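Side-chain contacts in scarecrow-like protein 3 (Arabidopsis thaliana, PDB 6KPB), which probably acts as a transcription factor of the GRAS family in plant development and binds zinc finger proteins of the IDD group: residues G53-H58 and L79-H84; A64-V67 and Q73-N76; A98-A103 and L365-T370; R107-K110 and L115-A118; I401-S406 and R412-E417. All coordinates share one frame; numbering follows the deposited sequence.

Interaction 1 of 5, residues G53-H58 and L79-H84; sequences GLYLIH and LEQLSH
The phenol of Tyr55 and the amide of Gln81 are the flat groups that meet here, and they do so at the far end of the ring: Gln81 OE1 lies beside the ring edge, close to the ring plane and 4.1 Å from Tyr55 CE2. The two planes stand 78° apart, with the amide set across the phenol instead of lying over one of its faces. Tyr55 OH comes within 3.2 Å of Gln81 NE2, but the angle is too poor for a hydrogen bond, which makes this polar contact one of proximity. Tyr55 reaches over because its ring is anti to the backbone N (chi1 -171°), which carries the hydroxyl out to the neighbouring helix, while Gln81 meets it with a chain bent at chi2. Beside this more exposed pair, the contact is apolar and buried. Leu56 and Leu82 come together through one methyl branch each, CD2 against CD2 at 3.9 Å, and the methyl of Leu82 also lies 4.0 Å from the backbone oxygen Leu56 O. Their CA atoms are the nearest pair across the segments, 6.7 Å apart. Leu56 continues onto Ala97 and Leu82 onto Thr101, so helix 92-109 floors the buried side. Away from this seam, Leu54 and Ile57 pack on apolar side chains of the bound peptide, whereas Glu80 forms a salt bridge with Lys117 of the second subunit. Helices 49-69 and 72-85 run antiparallel, a helical hairpin lying largely in the predicted leucine-repeat region LRI of the GRAS domain.

Interaction 2 of 5, residues A64-V67 and Q73-N76; sequences ANHV and QNAN
Near the turn of the antiparallel hairpin made by helices 49-69 and 72-85, His66 on the first arm settles against Asn74 and Ala75 on the second. The arms are close here, with the CA atoms of His66 and Ala75 5.2 Å apart. With CG anti to the carbonyl carbon, beside the backbone N, the imidazole of His66 is turned toward Asn74, whose CB sits over one ring face, 3.5 Å from the ring centroid and 16° off the normal, a CH-pi contact displaced toward the rim on the ND1 side. That offset matches the second link, a weak hydrogen bond from His66 ND1 to Asn74 O of 3.0 Å with an N-H...O angle of only 132°. One residue is thus met twice, by its CB over the ring and by its carbonyl oxygen at the ring nitrogen, which probably restricts the turning of the imidazole. The amide of Asn74 stands steeply to the ring, their planes 72° apart. Closer to the backbone, His66 CB packs on Ala75 CB at 4.0 Å, the small alanine letting the arms come near. A leucine in place of His66 would probably cost Asn74 both its aromatic face and the weak bond to its carbonyl, leaving this seam held by apolar contact alone. Ser71 OG accepts from Asn74 N just ahead, and Asn76 OD1 is bonded to Leu115 N of the second subunit. Arms this close beside a connection of two residues are characteristic of a tight helical hairpin, here part of the predicted leucine-repeat region LRI.

Interaction 3 of 5, residues A98-A103 and L365-T370; sequences AYFTEA and LESLYT
Two helical segments far apart in the chain face each other at some distance, their nearest CA atoms, those of Phe100 and Leu368, being 8.4 Å apart. The side chain of Phe100 spans the gap. With its ring anti to the carbonyl carbon (chi1 -77°), it extends to the other helix and slides under Leu368, whose CD2 methyl is perched over the middle of one face, 3.6 Å from the centroid and 9° off the normal. This is a nearly ideal CH-pi contact, and the same methyl comes to 3.7 Å from Phe100 CE1. A different group meets the ring's rim: Ser367 OG lies in the ring plane, 3.4 Å from Phe100 CE2. That hydroxyl is buried, yet not wanting a partner, because it is hydrogen-bonded to Arg363 O one turn earlier in its own helix. Trimming Phe100 to an alanine would probably open a gap between the helices and take away the surface on which the Leu368 methyl rests. Elsewhere on helix 92-109, Glu102 bonds to Thr122 of the second subunit. The Phe100 ring is further enclosed by Ile401 of helix 387-406 and by Leu60 of helix 49-69, the latter also touching Leu368. Helix 92-109 is thereby packed between the N-terminal hairpin and helices 360-381 and 387-406, joining the predicted leucine-repeat region LRI to the predicted PFYRE region.

Interaction 4 of 5, residues R107-K110 and L115-A118; sequences RILK and LYKA
Both Leu109 and Tyr116 set CG anti to the backbone N (chi1 -165° and 176°), and these torsions swing the two side chains into the space between helix 92-109 and the short helix 113-118, where they cross at about a right angle. Leu109 divides its branches between two partners. Its CD1 methyl touches Leu115 CD2 at 3.8 Å, while its CD2 methyl is 3.9 Å from Tyr116 CD1, at the edge of the ring and near its plane. Lys110 approaches the same ring from another direction. Its chain, extended beyond CG, runs alongside the phenol and points the same way; Lys110 CG lies over one face, 4.2 Å from the centroid and 18° off the normal, a CH-pi contact shifted toward the rim. Farther out, Lys110 CE comes to 3.9 Å from Tyr116 OH, so the aliphatic part of the lysine follows the ring to its end. At the base, Tyr116 CB rests 3.5 Å from the backbone oxygen Leu109 O. The ring is thus flanked by a leucine at its edge and a lysine chain over a face, which probably limits its turning, with no hydrogen bond between the segments. Leu115 also packs on Ala105 of the second subunit, and Lys117 forms a salt bridge with Glu80 there. After a short connection the chain veers into helix 113-118, which packs beside the C-terminal end of helix 92-109, a local helix-helix contact at the homodimer interface of this GRAS protein.

Interaction 5 of 5, residues I401-S406 and R412-E417; sequences IKNIIS and RRERHE
Asn403 OD1 accepts from two successive backbone amides of the loop 412-417. The bond from Glu414 N is 3.0 Å long and nearly straight at 170°, its donor tilted somewhat from the amide plane; the one from Arg413 N, 2.9 Å, is weak because its angle is only 124°. The amide reaches the loop with CG anti to the backbone N (chi1 -172°), and the other end, ND2, is hydrogen-bonded to Glu411 O, so both ends of the Asn403 amide clasp the same loop and its rotation is fixed. Arg412 runs past the helix backbone: its CG is 3.2 Å from Asn403 O and its CD 3.6 Å from Ile404 O. Its guanidinium goes on to a salt bridge with Glu408 and a hydrogen bond to Asn356. The loop, which leads on to helix 419-428, packs the predicted SAW region on the end of helix 387-406, a helix largely of the predicted PFYRE region, and it bends through two inverse gamma turns centred on Glu414 and Arg415. Ile404 packs against these turns. Its CG1 lies 3.5 Å from Glu414 O and its CD1 reaches His416 CE1 at 4.0 Å, coming at the imidazole obliquely. That ring is held by both nitrogens: ND1 is hydrogen-bonded to His355 ND1, and His416 NE2 donates to Glu414 OE2 over 2.9 Å, with the oxygen in the ring plane but the donor well above the carboxylate plane. Glu414 OE1 bonds in turn to His261 NE2, and the ring of His261 meets that of His416 edge-to-face.

From the N terminus, interaction 1 closes the hairpin of helices 49-69 and 72-85, and interaction 2, nested inside it, holds the same arms nearer their turn. Helix 92-109 follows and opens interaction 3, whose long loop spans more than 260 residues, to helix 360-381; interaction 4 is nested in it, packing helix 113-118 against the end of helix 92-109. Interaction 5 comes last, closing a short loop behind helix 387-406. Thr101 touches Leu79 and Leu82 of interaction 1, Val67 of interaction 2 meets Ile108, and Phe100 and Ala103 pack on Ile401 and Ile405, making helix 92-109 the common neighbour. None of the loops cross.

Interaction 1 of 5, residues G53-H58 and L79-H84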
# COMPACT_ATOMS: atom_id res chain seq x y z
N GLY A 53 29.97 0.34 2.58
CA GLY A 53 29.35 -0.81 3.23
C GLY A 53 29.67 -0.89 4.71
O GLY A 53 28.78 -1.06 5.55
N LEU A 54 30.96 -0.76 5.06
CA LEU A 54 31.36 -0.87 6.46
C LEU A 54 30.81 0.29 7.28
O LEU A 54 30.44 0.11 8.45
CB LEU A 54 32.88 -0.93 6.57
CG LEU A 54 33.40 -2.10 7.41
CD1 LEU A 54 32.83 -3.39 6.86
CD2 LEU A 54 34.91 -2.15 7.41
N TYR A 55 30.75 1.48 6.70
CA TYR A 55 30.16 2.62 7.39
C TYR A 55 28.68 2.40 7.66
O TYR A 55 28.15 2.85 8.68
CB TYR A 55 30.37 3.90 6.57
CG TYR A 55 30.00 5.17 7.29
CD1 TYR A 55 30.35 5.38 8.61
CD2 TYR A 55 29.29 6.18 6.64
CE1 TYR A 55 30.01 6.55 9.27
CE2 TYR A 55 28.95 7.35 7.29
CZ TYR A 55 29.31 7.53 8.60
OH TYR A 55 28.97 8.69 9.25
N LEU A 56 27.99 1.69 6.75
CA LEU A 56 26.58 1.36 6.98
C LEU A 56 26.42 0.47 8.21
O LEU A 56 25.46 0.62 8.97
CB LEU A 56 26.00 0.68 5.74
CG LEU A 56 25.66 1.58 4.56
CD1 LEU A 56 25.42 0.76 3.30
CD2 LEU A 56 24.45 2.44 4.88
N ILE A 57 27.35 -0.47 8.41
CA ILE A 57 27.28 -1.36 9.57
C ILE A 57 27.43 -0.56 10.85
O ILE A 57 26.64 -0.71 11.80
CB ILE A 57 28.35 -2.46 9.47
CG1 ILE A 57 28.41 -3.03 8.05
CG2 ILE A 57 28.08 -3.56 10.48
CD1 ILE A 57 29.46 -4.09 7.88
N HIS A 58 28.45 0.30 10.91
CA HIS A 58 28.65 1.15 12.07
C HIS A 58 27.41 1.98 12.38
O HIS A 58 26.98 2.07 13.53
CB HIS A 58 29.86 2.06 11.84
CG HIS A 58 30.19 2.94 13.01
ND1 HIS A 58 30.69 2.45 14.19
CD2 HIS A 58 30.10 4.28 13.16
CE1 HIS A 58 30.89 3.45 15.03
NE2 HIS A 58 30.54 4.58 14.43
N LEU A 79 19.84 8.02 11.51
CA LEU A 79 18.92 7.60 10.46
C LEU A 79 19.05 8.47 9.22
O LEU A 79 18.89 7.97 8.09
CB LEU A 79 17.48 7.63 10.99
CG LEU A 79 17.11 6.58 12.04
CD1 LEU A 79 15.66 6.75 12.48
CD2 LEU A 79 17.36 5.18 11.51
N GLU A 80 19.34 9.76 9.40
CA GLU A 80 19.54 10.64 8.25
C GLU A 80 20.71 10.17 7.40
O GLU A 80 20.62 10.18 6.16
CB GLU A 80 19.78 12.07 8.74
CG GLU A 80 20.13 13.07 7.64
CD GLU A 80 18.91 13.79 7.09
OE1 GLU A 80 18.79 13.90 5.85
OE2 GLU A 80 18.08 14.25 7.90
N GLN A 81 21.81 9.75 8.03
CA GLN A 81 22.95 9.25 7.28
C GLN A 81 22.62 7.96 6.55
O GLN A 81 23.01 7.78 5.39
CB GLN A 81 24.14 9.03 8.22
CG GLN A 81 24.55 10.26 9.01
CD GLN A 81 26.00 10.63 8.78
OE1 GLN A 81 26.48 10.64 7.64
NE2 GLN A 81 26.72 10.93 9.85
N LEU A 82 21.89 7.06 7.21
CA LEU A 82 21.55 5.78 6.59
C LEU A 82 20.69 5.97 5.34
O LEU A 82 20.83 5.23 4.37
CB LEU A 82 20.82 4.89 7.60
CG LEU A 82 21.67 4.23 8.68
CD1 LEU A 82 20.81 3.87 9.89
CD2 LEU A 82 22.35 2.99 8.13
N SER A 83 19.80 6.97 5.36
CA SER A 83 18.87 7.15 4.25
C SER A 83 19.60 7.43 2.94
O SER A 83 19.23 6.90 1.89
CB SER A 83 17.89 8.28 4.57
OG SER A 83 17.10 7.96 5.70
N HIS A 84 20.63 8.27 2.98
CA HIS A 84 21.33 8.63 1.76
C HIS A 84 22.24 7.52 1.25
O HIS A 84 22.43 7.39 0.04
CB HIS A 84 22.13 9.92 1.97
CG HIS A 84 21.36 11.17 1.68
ND1 HIS A 84 21.31 11.74 0.43
CD2 HIS A 84 20.60 11.95 2.49
CE1 HIS A 84 20.56 12.82 0.48
NE2 HIS A 84 20.12 12.97 1.71

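Interaction 2 of 5, residues A64-V67 and Q73-N76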
# COMPACT_ATOMS: atom_id res chain seq x y z
N ALA A 64 21.23 1.80 16.74
CA ALA A 64 20.57 0.90 17.68
C ALA A 64 20.91 1.24 19.12
O ALA A 64 20.06 1.14 20.01
CB ALA A 64 20.95 -0.55 17.37
N ASN A 65 22.16 1.64 19.38
CA ASN A 65 22.52 2.09 20.72
C ASN A 65 21.75 3.35 21.10
O ASN A 65 21.24 3.46 22.22
CB ASN A 65 24.03 2.34 20.80
CG ASN A 65 24.79 1.09 21.21
OD1 ASN A 65 24.29 0.25 21.95
ND2 ASN A 65 26.02 0.97 20.72
N HIS A 66 21.64 4.31 20.18
CA HIS A 66 20.83 5.49 20.43
C HIS A 66 19.37 5.14 20.63
O HIS A 66 18.67 5.79 21.41
CB HIS A 66 20.99 6.50 19.29
CG HIS A 66 22.36 7.10 19.21
ND1 HIS A 66 22.82 7.75 18.08
CD2 HIS A 66 23.37 7.14 20.11
CE1 HIS A 66 24.06 8.18 18.30
NE2 HIS A 66 24.41 7.82 19.52
N VAL A 67 18.88 4.11 19.92
CA VAL A 67 17.53 3.62 20.15
C VAL A 67 17.38 3.13 21.58
O VAL A 67 16.44 3.49 22.29
CB VAL A 67 17.17 2.51 19.14
CG1 VAL A 67 15.79 1.94 19.44
CG2 VAL A 67 17.24 3.04 17.72
N GLN A 73 17.03 12.55 19.16
CA GLN A 73 17.89 13.44 18.39
C GLN A 73 19.10 12.69 17.83
O GLN A 73 19.42 12.82 16.64
CB GLN A 73 18.35 14.61 19.27
CG GLN A 73 18.66 14.21 20.71
CD GLN A 73 19.49 15.25 21.44
OE1 GLN A 73 20.09 16.13 20.82
NE2 GLN A 73 19.52 15.16 22.77
N ASN A 74 19.76 11.90 18.67
CA ASN A 74 20.93 11.15 18.21
C ASN A 74 20.55 10.03 17.25
O ASN A 74 21.31 9.73 16.33
CB ASN A 74 21.69 10.59 19.41
CG ASN A 74 22.32 11.68 20.27
OD1 ASN A 74 23.54 11.85 20.27
ND2 ASN A 74 21.49 12.43 20.99
N ALA A 75 19.38 9.41 17.46
CA ALA A 75 18.94 8.37 16.54
C ALA A 75 18.52 8.95 15.20
O ALA A 75 18.76 8.35 14.15
CB ALA A 75 17.80 7.57 17.16
N ASN A 76 17.89 10.13 15.22
CA ASN A 76 17.47 10.76 13.97
C ASN A 76 18.66 11.12 13.09
O ASN A 76 18.61 10.94 11.87
CB ASN A 76 16.63 12.01 14.27
CG ASN A 76 16.40 12.86 13.05
OD1 ASN A 76 15.48 12.61 12.27
ND2 ASN A 76 17.23 13.88 12.86

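Interaction 3 of 5, residues A98-A103 and L365-T370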
# COMPACT_ATOMS: atom_id res chain seq x y z
N ALA A 98 18.94 -0.85 4.07
CA ALA A 98 17.64 -0.22 3.85
C ALA A 98 16.56 -0.85 4.71
O ALA A 98 15.73 -0.15 5.30
CB ALA A 98 17.26 -0.29 2.37
N TYR A 99 16.55 -2.18 4.81
CA TYR A 99 15.49 -2.86 5.56
C TYR A 99 15.74 -2.81 7.06
O TYR A 99 14.78 -2.74 7.84
CB TYR A 99 15.35 -4.30 5.07
CG TYR A 99 14.93 -4.36 3.62
CD1 TYR A 99 13.62 -4.11 3.25
CD2 TYR A 99 15.85 -4.66 2.62
CE1 TYR A 99 13.23 -4.15 1.92
CE2 TYR A 99 15.47 -4.70 1.30
CZ TYR A 99 14.17 -4.45 0.95
OH TYR A 99 13.79 -4.49 -0.37
N PHE A 100 17.00 -2.84 7.49
CA PHE A 100 17.29 -2.65 8.91
C PHE A 100 17.08 -1.21 9.33
O PHE A 100 16.68 -0.95 10.47
CB PHE A 100 18.71 -3.11 9.23
CG PHE A 100 18.87 -4.60 9.31
CD1 PHE A 100 19.16 -5.34 8.18
CD2 PHE A 100 18.72 -5.26 10.52
CE1 PHE A 100 19.30 -6.71 8.25
CE2 PHE A 100 18.86 -6.64 10.59
CZ PHE A 100 19.15 -7.36 9.45
N THR A 101 17.34 -0.25 8.44
CA THR A 101 17.09 1.15 8.76
C THR A 101 15.60 1.40 8.95
O THR A 101 15.18 2.01 9.94
CB THR A 101 17.65 2.06 7.67
OG1 THR A 101 19.07 1.92 7.61
CG2 THR A 101 17.30 3.51 7.95
N GLU A 102 14.78 0.93 8.00
CA GLU A 102 13.33 1.08 8.15
C GLU A 102 12.83 0.38 9.41
O GLU A 102 11.95 0.90 10.10
CB GLU A 102 12.62 0.52 6.91
CG GLU A 102 11.12 0.35 7.09
CD GLU A 102 10.35 0.47 5.79
OE1 GLU A 102 10.97 0.79 4.75
OE2 GLU A 102 9.12 0.26 5.80
N ALA A 103 13.40 -0.79 9.72
CA ALA A 103 13.02 -1.50 10.93
C ALA A 103 13.34 -0.68 12.18
O ALA A 103 12.49 -0.51 13.06
CB ALA A 103 13.72 -2.86 10.98
N LEU A 365 22.66 -8.12 15.91
CA LEU A 365 23.95 -8.67 15.51
C LEU A 365 23.78 -9.96 14.73
O LEU A 365 24.36 -10.13 13.65
CB LEU A 365 24.83 -8.89 16.74
CG LEU A 365 25.51 -7.63 17.30
CD1 LEU A 365 26.37 -7.97 18.50
CD2 LEU A 365 26.34 -6.95 16.22
N GLU A 366 22.99 -10.90 15.26
CA GLU A 366 22.84 -12.19 14.61
C GLU A 366 22.05 -12.07 13.31
O GLU A 366 22.44 -12.64 12.28
CB GLU A 366 22.17 -13.19 15.56
CG GLU A 366 23.14 -13.86 16.50
CD GLU A 366 24.25 -14.59 15.77
OE1 GLU A 366 23.95 -15.54 15.01
OE2 GLU A 366 25.43 -14.20 15.93
N SER A 367 20.94 -11.33 13.33
CA SER A 367 20.12 -11.20 12.13
C SER A 367 20.88 -10.52 11.00
O SER A 367 20.63 -10.82 9.82
CB SER A 367 18.83 -10.44 12.44
OG SER A 367 19.11 -9.14 12.93
N LEU A 368 21.80 -9.61 11.33
CA LEU A 368 22.63 -9.01 10.29
C LEU A 368 23.45 -10.06 9.57
O LEU A 368 23.57 -10.03 8.34
CB LEU A 368 23.54 -7.94 10.90
CG LEU A 368 22.98 -6.52 11.01
CD1 LEU A 368 23.98 -5.60 11.69
CD2 LEU A 368 22.62 -6.00 9.63
N TYR A 369 24.01 -11.02 10.31
CA TYR A 369 24.80 -12.08 9.68
C TYR A 369 23.93 -13.03 8.88
O TYR A 369 24.31 -13.45 7.78
CB TYR A 369 25.60 -12.84 10.74
CG TYR A 369 26.86 -12.13 11.18
CD1 TYR A 369 28.06 -12.34 10.52
CD2 TYR A 369 26.85 -11.26 12.26
CE1 TYR A 369 29.22 -11.70 10.91
CE2 TYR A 369 28.00 -10.61 12.66
CZ TYR A 369 29.18 -10.84 11.99
OH TYR A 369 30.33 -10.19 12.39
N THR A 370 22.75 -13.39 9.41
CA THR A 370 21.89 -14.34 8.72
C THR A 370 21.40 -13.77 7.39
O THR A 370 21.53 -14.41 6.34
CB THR A 370 20.70 -14.71 9.61
OG1 THR A 370 21.17 -15.33 10.81
CG2 THR A 370 19.77 -15.68 8.88

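Interaction 4 of 5, residues R107-K110 and L115-A118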
# COMPACT_ATOMS: atom_id res chain seq x y z
N ARG A 107 10.84 0.96 15.08
CA ARG A 107 10.89 0.67 16.51
C ARG A 107 10.81 1.95 17.34
O ARG A 107 10.04 2.03 18.30
CB ARG A 107 12.16 -0.11 16.85
CG ARG A 107 12.24 -0.52 18.31
CD ARG A 107 13.51 -1.30 18.60
NE ARG A 107 13.51 -1.80 19.98
CZ ARG A 107 12.98 -2.96 20.34
NH1 ARG A 107 12.41 -3.75 19.44
NH2 ARG A 107 13.03 -3.34 21.61
N ILE A 108 11.62 2.96 16.99
CA ILE A 108 11.58 4.21 17.72
C ILE A 108 10.26 4.94 17.49
O ILE A 108 9.87 5.77 18.32
CB ILE A 108 12.76 5.12 17.35
CG1 ILE A 108 12.58 5.68 15.94
CG2 ILE A 108 14.05 4.36 17.43
CD1 ILE A 108 13.86 6.22 15.36
N LEU A 109 9.58 4.67 16.38
CA LEU A 109 8.25 5.22 16.19
C LEU A 109 7.27 4.65 17.20
O LEU A 109 6.35 5.35 17.63
CB LEU A 109 7.77 4.95 14.76
CG LEU A 109 6.56 5.75 14.28
CD1 LEU A 109 6.87 7.24 14.33
CD2 LEU A 109 6.16 5.33 12.88
N LYS A 110 7.47 3.39 17.60
CA LYS A 110 6.60 2.78 18.61
C LYS A 110 6.82 3.37 19.99
O LYS A 110 5.99 3.15 20.88
CB LYS A 110 6.81 1.27 18.65
CG LYS A 110 6.31 0.53 17.42
CD LYS A 110 6.32 -0.97 17.65
CE LYS A 110 5.62 -1.71 16.52
NZ LYS A 110 5.39 -3.14 16.88
N LEU A 115 1.68 9.02 18.37
CA LEU A 115 2.14 9.32 17.02
C LEU A 115 2.07 8.08 16.13
O LEU A 115 1.68 8.17 14.96
CB LEU A 115 3.56 9.87 17.06
CG LEU A 115 4.31 9.96 15.73
CD1 LEU A 115 3.54 10.81 14.72
CD2 LEU A 115 5.71 10.52 15.94
N TYR A 116 2.44 6.92 16.67
CA TYR A 116 2.43 5.69 15.87
C TYR A 116 1.01 5.33 15.43
O TYR A 116 0.77 5.02 14.26
CB TYR A 116 3.06 4.55 16.66
CG TYR A 116 3.01 3.21 15.96
CD1 TYR A 116 3.97 2.87 15.01
CD2 TYR A 116 2.01 2.29 16.24
CE1 TYR A 116 3.92 1.65 14.36
CE2 TYR A 116 1.96 1.07 15.60
CZ TYR A 116 2.92 0.75 14.66
OH TYR A 116 2.87 -0.46 14.02
N LYS A 117 0.07 5.37 16.34
CA LYS A 117 -1.31 5.05 15.99
C LYS A 117 -1.89 6.07 15.02
O LYS A 117 -2.55 5.70 14.04
CB LYS A 117 -2.18 4.98 17.25
CG LYS A 117 -1.82 3.87 18.22
CD LYS A 117 -2.66 3.99 19.48
CE LYS A 117 -2.04 3.24 20.64
NZ LYS A 117 -2.83 3.41 21.89
N ALA A 118 -1.67 7.35 15.31
CA ALA A 118 -2.21 8.39 14.44
C ALA A 118 -1.71 8.24 13.01
O ALA A 118 -2.44 8.57 12.06
CB ALA A 118 -1.84 9.77 14.99

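Interaction 5 of 5, residues I401-S406 and R412-E417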
# COMPACT_ATOMS: atom_id res chain seq x y z
N ILE A 401 12.80 -9.11 8.98
CA ILE A 401 13.73 -8.20 9.63
C ILE A 401 12.98 -7.15 10.44
O ILE A 401 13.31 -6.88 11.60
CB ILE A 401 14.65 -7.54 8.58
CG1 ILE A 401 15.65 -8.56 8.03
CG2 ILE A 401 15.38 -6.34 9.17
CD1 ILE A 401 16.40 -8.08 6.80
N LYS A 402 11.94 -6.56 9.84
CA LYS A 402 11.15 -5.55 10.53
C LYS A 402 10.50 -6.12 11.79
O LYS A 402 10.46 -5.46 12.83
CB LYS A 402 10.09 -4.98 9.59
CG LYS A 402 9.07 -4.07 10.25
CD LYS A 402 8.18 -3.41 9.20
CE LYS A 402 6.71 -3.71 9.45
NZ LYS A 402 5.84 -3.04 8.44
N ASN A 403 10.00 -7.36 11.71
CA ASN A 403 9.34 -7.96 12.87
C ASN A 403 10.34 -8.33 13.95
O ASN A 403 10.02 -8.22 15.14
CB ASN A 403 8.54 -9.18 12.43
CG ASN A 403 7.68 -9.74 13.55
OD1 ASN A 403 8.00 -10.79 14.13
ND2 ASN A 403 6.60 -9.05 13.87
N ILE A 404 11.55 -8.75 13.57
CA ILE A 404 12.56 -9.11 14.55
C ILE A 404 13.06 -7.87 15.30
O ILE A 404 13.36 -7.94 16.50
CB ILE A 404 13.72 -9.86 13.87
CG1 ILE A 404 13.25 -11.22 13.36
CG2 ILE A 404 14.90 -10.02 14.81
CD1 ILE A 404 14.23 -11.90 12.43
N ILE A 405 13.14 -6.73 14.62
CA ILE A 405 13.83 -5.56 15.16
C ILE A 405 12.88 -4.58 15.82
O ILE A 405 13.21 -3.98 16.84
CB ILE A 405 14.65 -4.88 14.04
CG1 ILE A 405 15.73 -5.83 13.52
CG2 ILE A 405 15.28 -3.59 14.54
CD1 ILE A 405 16.76 -6.22 14.56
N SER A 406 11.68 -4.40 15.26
CA SER A 406 10.79 -3.34 15.70
C SER A 406 9.62 -3.82 16.55
O SER A 406 8.87 -2.98 17.06
CB SER A 406 10.24 -2.57 14.49
OG SER A 406 9.30 -3.35 13.77
N ARG A 412 5.89 -9.92 18.12
CA ARG A 412 7.09 -10.44 17.47
C ARG A 412 6.92 -11.93 17.26
O ARG A 412 7.14 -12.73 18.18
CB ARG A 412 8.33 -10.13 18.31
CG ARG A 412 9.64 -10.28 17.55
CD ARG A 412 10.80 -9.71 18.35
NE ARG A 412 11.41 -10.71 19.22
CZ ARG A 412 11.89 -10.44 20.43
NH1 ARG A 412 11.82 -9.21 20.92
NH2 ARG A 412 12.44 -11.41 21.16
N ARG A 413 6.52 -12.32 16.05
CA ARG A 413 6.27 -13.72 15.73
C ARG A 413 7.49 -14.43 15.15
O ARG A 413 7.59 -15.65 15.27
CB ARG A 413 5.11 -13.84 14.75
CG ARG A 413 3.99 -12.84 15.00
CD ARG A 413 2.66 -13.36 14.48
NE ARG A 413 2.24 -14.58 15.17
CZ ARG A 413 1.67 -14.60 16.37
NH1 ARG A 413 1.45 -13.46 17.02
NH2 ARG A 413 1.33 -15.75 16.93
N GLU A 414 8.41 -13.69 14.53
CA GLU A 414 9.59 -14.27 13.90
C GLU A 414 10.70 -14.53 14.93
O GLU A 414 11.80 -13.99 14.85
CB GLU A 414 10.08 -13.37 12.77
CG GLU A 414 9.12 -13.26 11.59
CD GLU A 414 8.82 -14.61 10.96
OE1 GLU A 414 7.74 -15.17 11.23
OE2 GLU A 414 9.68 -15.11 10.20
N ARG A 415 10.38 -15.38 15.90
CA ARG A 415 11.31 -15.71 16.98
C ARG A 415 12.08 -16.97 16.60
O ARG A 415 11.84 -18.07 17.11
CB ARG A 415 10.56 -15.86 18.30
CG ARG A 415 9.91 -14.58 18.78
CD ARG A 415 9.11 -14.79 20.05
NE ARG A 415 8.70 -13.53 20.65
CZ ARG A 415 9.39 -12.90 21.60
NH1 ARG A 415 10.52 -13.43 22.06
NH2 ARG A 415 8.95 -11.75 22.09
N HIS A 416 13.03 -16.79 15.69
CA HIS A 416 13.82 -17.91 15.20
C HIS A 416 14.82 -18.37 16.25
O HIS A 416 15.45 -17.55 16.93
CB HIS A 416 14.55 -17.52 13.91
CG HIS A 416 13.66 -16.89 12.88
ND1 HIS A 416 14.10 -15.93 12.00
CD2 HIS A 416 12.35 -17.09 12.59
CE1 HIS A 416 13.11 -15.56 11.22
NE2 HIS A 416 12.03 -16.25 11.55
N GLU A 417 14.97 -19.68 16.40
CA GLU A 417 15.94 -20.26 17.31
C GLU A 417 16.67 -21.39 16.60
O GLU A 417 16.21 -21.90 15.57
CB GLU A 417 15.29 -20.75 18.60
CG GLU A 417 14.69 -19.64 19.45
CD GLU A 417 14.33 -20.10 20.85
OE1 GLU A 417 14.05 -21.30 21.03
OE2 GLU A 417 14.34 -19.26 21.78